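Local coordinates for putative type VI secretion protein (Escherichia coli, PDB 6SKI) that probably acts as a phospholipase toxin, a type VI secretion effector that is carried by the VgrG spike, at residues His370-His374 against Gly375-Thr379; Ser274-Lys277 against Lys278-Gln281. All blocks are in the same frame, centred on the assembly; numbering follows the deposited sequence.

Contact 1: residues His370-His374 against Gly375-Thr379; sequences HILPH and GKLTT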
ATOM      1  N   HIS A 370       4.377   5.858  25.826  1.00 53.24           N
ATOM      2  CA  HIS A 370       3.146   6.617  25.688  1.00 53.24           C
ATOM      3  C   HIS A 370       1.942   5.751  25.357  1.00 53.24           C
ATOM      4  O   HIS A 370       0.819   6.259  25.353  1.00 53.24           O
ATOM      5  CB  HIS A 370       3.322   7.688  24.608  1.00 53.24           C
ATOM      6  CG  HIS A 370       4.483   8.599  24.855  1.00 53.24           C
ATOM      7  ND1 HIS A 370       4.503   9.513  25.885  1.00 53.24           N
ATOM      8  CD2 HIS A 370       5.671   8.723  24.219  1.00 53.24           C
ATOM      9  CE1 HIS A 370       5.651  10.168  25.868  1.00 53.24           C
ATOM     10  NE2 HIS A 370       6.376   9.708  24.866  1.00 53.24           N
ATOM     11  N   ILE A 371       2.146   4.461  25.098  1.00 50.74           N
ATOM     12  CA  ILE A 371       1.049   3.558  24.779  1.00 50.74           C
ATOM     13  C   ILE A 371       0.570   2.793  26.006  1.00 50.74           C
ATOM     14  O   ILE A 371      -0.633   2.507  26.115  1.00 50.74           O
ATOM     15  CB  ILE A 371       1.474   2.575  23.667  1.00 50.74           C
ATOM     16  CG1 ILE A 371       1.734   3.325  22.363  1.00 50.74           C
ATOM     17  CG2 ILE A 371       0.422   1.510  23.436  1.00 50.74           C
ATOM     18  CD1 ILE A 371       2.975   2.868  21.633  1.00 50.74           C
ATOM     19  N   LEU A 372       1.455   2.498  26.946  1.00 50.90           N
ATOM     20  CA  LEU A 372       1.151   1.716  28.134  1.00 50.90           C
ATOM     21  C   LEU A 372       0.297   2.470  29.150  1.00 50.90           C
ATOM     22  O   LEU A 372      -0.549   1.847  29.801  1.00 50.90           O
ATOM     23  CB  LEU A 372       2.449   1.247  28.791  1.00 50.90           C
ATOM     24  CG  LEU A 372       3.252   0.250  27.959  1.00 50.90           C
ATOM     25  CD1 LEU A 372       4.412  -0.294  28.764  1.00 50.90           C
ATOM     26  CD2 LEU A 372       2.371  -0.872  27.446  1.00 50.90           C
ATOM     27  N   PRO A 373       0.478   3.783  29.346  1.00 50.15           N
ATOM     28  CA  PRO A 373      -0.373   4.491  30.313  1.00 50.15           C
ATOM     29  C   PRO A 373      -1.846   4.520  29.948  1.00 50.15           C
ATOM     30  O   PRO A 373      -2.652   4.975  30.768  1.00 50.15           O
ATOM     31  CB  PRO A 373       0.220   5.901  30.313  1.00 50.15           C
ATOM     32  CG  PRO A 373       1.644   5.655  30.040  1.00 50.15           C
ATOM     33  CD  PRO A 373       1.583   4.664  28.924  1.00 50.15           C
ATOM     34  N   HIS A 374      -2.227   4.053  28.762  1.00 50.09           N
ATOM     35  CA  HIS A 374      -3.614   4.094  28.322  1.00 50.09           C
ATOM     36  C   HIS A 374      -4.268   2.721  28.361  1.00 50.09           C
ATOM     37  O   HIS A 374      -5.396   2.562  27.887  1.00 50.09           O
ATOM     38  CB  HIS A 374      -3.692   4.694  26.920  1.00 50.09           C
ATOM     39  CG  HIS A 374      -3.141   6.081  26.841  1.00 50.09           C
ATOM     40  ND1 HIS A 374      -3.796   7.173  27.366  1.00 50.09           N
ATOM     41  CD2 HIS A 374      -1.986   6.553  26.317  1.00 50.09           C
ATOM     42  CE1 HIS A 374      -3.069   8.257  27.168  1.00 50.09           C
ATOM     43  NE2 HIS A 374      -1.968   7.909  26.527  1.00 50.09           N
ATOM     44  N   GLY A 375      -3.585   1.733  28.931  1.00 52.02           N
ATOM     45  CA  GLY A 375      -4.119   0.407  29.148  1.00 52.02           C
ATOM     46  C   GLY A 375      -3.465  -0.159  30.388  1.00 52.02           C
ATOM     47  O   GLY A 375      -2.612   0.481  31.005  1.00 52.02           O
ATOM     48  N   LYS A 376      -3.876  -1.364  30.763  1.00 53.93           N
ATOM     49  CA  LYS A 376      -3.331  -2.030  31.936  1.00 53.93           C
ATOM     50  C   LYS A 376      -2.316  -3.080  31.495  1.00 53.93           C
ATOM     51  O   LYS A 376      -2.613  -3.924  30.641  1.00 53.93           O
ATOM     52  CB  LYS A 376      -4.443  -2.642  32.790  1.00 53.93           C
ATOM     53  CG  LYS A 376      -5.279  -3.713  32.115  1.00 53.93           C
ATOM     54  CD  LYS A 376      -6.235  -4.367  33.099  1.00 53.93           C
ATOM     55  CE  LYS A 376      -5.521  -4.783  34.373  1.00 53.93           C
ATOM     56  NZ  LYS A 376      -5.956  -6.126  34.846  1.00 53.93           N
ATOM     57  N   LEU A 377      -1.111  -2.991  32.050  1.00 54.06           N
ATOM     58  CA  LEU A 377      -0.035  -3.937  31.789  1.00 54.06           C
ATOM     59  C   LEU A 377       0.125  -4.842  33.004  1.00 54.06           C
ATOM     60  O   LEU A 377       0.353  -4.359  34.117  1.00 54.06           O
ATOM     61  CB  LEU A 377       1.271  -3.205  31.484  1.00 54.06           C
ATOM     62  CG  LEU A 377       2.416  -4.050  30.937  1.00 54.06           C
ATOM     63  CD1 LEU A 377       2.063  -4.587  29.568  1.00 54.06           C
ATOM     64  CD2 LEU A 377       3.691  -3.238  30.880  1.00 54.06           C
ATOM     65  N   THR A 378       0.009  -6.148  32.787  1.00 55.16           N
ATOM     66  CA  THR A 378      -0.007  -7.120  33.866  1.00 55.16           C
ATOM     67  C   THR A 378       0.842  -8.309  33.439  1.00 55.16           C
ATOM     68  O   THR A 378       1.187  -8.447  32.269  1.00 55.16           O
ATOM     69  CB  THR A 378      -1.453  -7.542  34.183  1.00 55.16           C
ATOM     70  OG1 THR A 378      -2.241  -6.371  34.423  1.00 55.16           O
ATOM     71  CG2 THR A 378      -1.527  -8.415  35.424  1.00 55.16           C
ATOM     72  N   THR A 379       1.220  -9.147  34.399  1.00 56.97           N
ATOM     73  CA  THR A 379       1.729 -10.479  34.103  1.00 56.97           C
ATOM     74  C   THR A 379       0.612 -11.475  34.370  1.00 56.97           C
ATOM     75  O   THR A 379       0.093 -11.547  35.489  1.00 56.97           O
ATOM     76  CB  THR A 379       2.962 -10.828  34.935  1.00 56.97           C
ATOM     77  OG1 THR A 379       2.546 -11.367  36.194  1.00 56.97           O
ATOM     78  CG2 THR A 379       3.823  -9.613  35.165  1.00 56.97           C
TER
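Leu372 and Leu377 are brought close by the turn between them, and each first torsion aims its chain end at the other. In Leu372, CG lies opposite the carbonyl carbon and next to the backbone N (chi1 -66°), and the chain end swings in the direction of the strand. Leu377 places CG opposite its own backbone N (chi1 -169°), which lets its CD2 reach back to the turn. The two side chains cross obliquely, and the touch is made by single methyl groups, Leu372 CD1 against Leu377 CD2 at 3.7 Å. Between them the chain makes a type I beta turn, with Pro373 and His374 at its two corners. Gly375 N closes it by donating to Leu372 O at 3.2 Å. The bond is nearly straight at the hydrogen (167°), but the donor sits well above the carbonyl plane. Residues 371-373 have helical backbone angles without regular helical bonding; the bond from His374 N to Ile371 O is weak, at 3.5 Å. His370 O lies at the edge of the His374 ring, in its plane, and Tyr480 meets that ring too. Leu372 reaches Phe407 and Leu377 reaches Val405, both on the adjacent strand 398-409, where Glu408 pairs with the Lys376 backbone. Between the two segments themselves, the link is one backbone hydrogen bond and one apolar methyl contact, with no charged group bridging them.

Contact 2: residues Ser274-Lys277 against Lys278-Gln281; sequences SVAK and KVFQ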
ATOM      1  N   SER A 274      15.904  12.554  -9.534  1.00 51.38           N
ATOM      2  CA  SER A 274      15.016  12.835 -10.654  1.00 51.38           C
ATOM      3  C   SER A 274      13.850  11.860 -10.725  1.00 51.38           C
ATOM      4  O   SER A 274      13.164  11.805 -11.752  1.00 51.38           O
ATOM      5  CB  SER A 274      15.798  12.816 -11.969  1.00 51.38           C
ATOM      6  OG  SER A 274      14.994  12.335 -13.030  1.00 51.38           O
ATOM      7  N   VAL A 275      13.609  11.089  -9.662  1.00 48.54           N
ATOM      8  CA  VAL A 275      12.508  10.135  -9.676  1.00 48.54           C
ATOM      9  C   VAL A 275      11.172  10.859  -9.656  1.00 48.54           C
ATOM     10  O   VAL A 275      10.168  10.339 -10.152  1.00 48.54           O
ATOM     11  CB  VAL A 275      12.645   9.149  -8.501  1.00 48.54           C
ATOM     12  CG1 VAL A 275      12.270   9.811  -7.188  1.00 48.54           C
ATOM     13  CG2 VAL A 275      11.805   7.915  -8.744  1.00 48.54           C
ATOM     14  N   ALA A 276      11.139  12.067  -9.100  1.00 45.54           N
ATOM     15  CA  ALA A 276       9.924  12.862  -9.004  1.00 45.54           C
ATOM     16  C   ALA A 276      10.326  14.287  -8.670  1.00 45.54           C
ATOM     17  O   ALA A 276      11.457  14.554  -8.261  1.00 45.54           O
ATOM     18  CB  ALA A 276       8.963  12.306  -7.952  1.00 45.54           C
ATOM     19  N   LYS A 277       9.383  15.206  -8.854  1.00 45.18           N
ATOM     20  CA  LYS A 277       9.666  16.601  -8.542  1.00 45.18           C
ATOM     21  C   LYS A 277       9.600  16.849  -7.042  1.00 45.18           C
ATOM     22  O   LYS A 277      10.443  17.559  -6.486  1.00 45.18           O
ATOM     23  CB  LYS A 277       8.707  17.513  -9.304  1.00 45.18           C
ATOM     24  CG  LYS A 277       8.729  17.263 -10.802  1.00 45.18           C
ATOM     25  CD  LYS A 277       8.037  18.363 -11.583  1.00 45.18           C
ATOM     26  CE  LYS A 277       6.603  17.992 -11.916  1.00 45.18           C
ATOM     27  NZ  LYS A 277       6.513  17.088 -13.096  1.00 45.18           N
ATOM     28  N   LYS A 278       8.614  16.263  -6.371  1.00 42.19           N
ATOM     29  CA  LYS A 278       8.511  16.311  -4.920  1.00 42.19           C
ATOM     30  C   LYS A 278       8.205  14.916  -4.402  1.00 42.19           C
ATOM     31  O   LYS A 278       7.361  14.210  -4.958  1.00 42.19           O
ATOM     32  CB  LYS A 278       7.423  17.284  -4.465  1.00 42.19           C
ATOM     33  CG  LYS A 278       7.629  18.717  -4.920  1.00 42.19           C
ATOM     34  CD  LYS A 278       8.865  19.324  -4.297  1.00 42.19           C
ATOM     35  CE  LYS A 278       8.763  20.833  -4.239  1.00 42.19           C
ATOM     36  NZ  LYS A 278       7.389  21.270  -3.874  1.00 42.19           N
ATOM     37  N   VAL A 279       8.904  14.514  -3.345  1.00 42.90           N
ATOM     38  CA  VAL A 279       8.681  13.233  -2.687  1.00 42.90           C
ATOM     39  C   VAL A 279       8.506  13.496  -1.201  1.00 42.90           C
ATOM     40  O   VAL A 279       9.262  14.278  -0.614  1.00 42.90           O
ATOM     41  CB  VAL A 279       9.840  12.247  -2.930  1.00 42.90           C
ATOM     42  CG1 VAL A 279       9.589  10.938  -2.211  1.00 42.90           C
ATOM     43  CG2 VAL A 279      10.037  12.009  -4.414  1.00 42.90           C
ATOM     44  N   PHE A 280       7.504  12.864  -0.598  1.00 43.88           N
ATOM     45  CA  PHE A 280       7.259  12.987   0.831  1.00 43.88           C
ATOM     46  C   PHE A 280       6.888  11.630   1.399  1.00 43.88           C
ATOM     47  O   PHE A 280       6.023  10.943   0.851  1.00 43.88           O
ATOM     48  CB  PHE A 280       6.141  13.989   1.119  1.00 43.88           C
ATOM     49  CG  PHE A 280       5.935  14.263   2.578  1.00 43.88           C
ATOM     50  CD1 PHE A 280       6.893  14.933   3.311  1.00 43.88           C
ATOM     51  CD2 PHE A 280       4.787  13.841   3.219  1.00 43.88           C
ATOM     52  CE1 PHE A 280       6.703  15.183   4.648  1.00 43.88           C
ATOM     53  CE2 PHE A 280       4.594  14.095   4.553  1.00 43.88           C
ATOM     54  CZ  PHE A 280       5.556  14.763   5.269  1.00 43.88           C
ATOM     55  N   GLN A 281       7.544  11.241   2.487  1.00 44.18           N
ATOM     56  CA  GLN A 281       7.174  10.050   3.231  1.00 44.18           C
ATOM     57  C   GLN A 281       6.855  10.404   4.671  1.00 44.18           C
ATOM     58  O   GLN A 281       7.559  11.199   5.299  1.00 44.18           O
ATOM     59  CB  GLN A 281       8.273   8.994   3.223  1.00 44.18           C
ATOM     60  CG  GLN A 281       7.761   7.638   3.652  1.00 44.18           C
ATOM     61  CD  GLN A 281       8.787   6.546   3.535  1.00 44.18           C
ATOM     62  OE1 GLN A 281       9.971   6.764   3.765  1.00 44.18           O
ATOM     63  NE2 GLN A 281       8.335   5.353   3.191  1.00 44.18           N
TER
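Val279 carries this contact through one methyl, CG2, which lies 3.7 Å from Ala276 CB and 4.2 Å from Val275 CG1. The two valines cross at about a right angle. Val275 directs CG1 at Val279 by holding it in the position between backbone N and carbonyl carbon (chi1 75°). No hydrogen bond joins the two segments; the small apolar cluster is the main side-chain contact beyond adjacent residues. The next shell is polar and flanks the bend: Lys277 ends in a salt bridge from its NZ to Glu237 OE2, while Lys278 curls beside the preceding peptide, with CD 3.2 Å from Lys277 O. Backbone hydrogen bonds between Lys277 and Val238, and between Lys278 and both Arg239 and Leu241, tie the loop end and strand start to strand 237-243, which runs parallel to 278-284 within the mixed sheet of what is probably an alpha/beta-hydrolase core. Trp301 touches both Val275 and Val279, and Ile297 adds to Val279, while Val275 leans on helix 198-211 through Ala207, Asn208 and Met211, and Phe280 packs against helix 416-431.

In the fold
Both contacts mark the entry of the chain into a strand, but of different sheets. Contact 2 leads into an inner strand of the mixed sheet, with its centre 19 Å from the centre of the chain; contact 1 opens an edge strand of the separate three-stranded antiparallel sheet, 26 Å from that centre and nearer the surface. The centres of contact 1 and contact 2 are 39 Å apart, and the nearest atoms of contact 1 and contact 2 about 19 Å apart. Contact 2 is the one related to the probable active site: it packs on helix 198-211, which follows Ser197, and pairs with strand 237-243, just before Asp245. With His310, Ser197 and Asp245 are placed consistently with a Ser-His-Asp triad, probably the catalytic one.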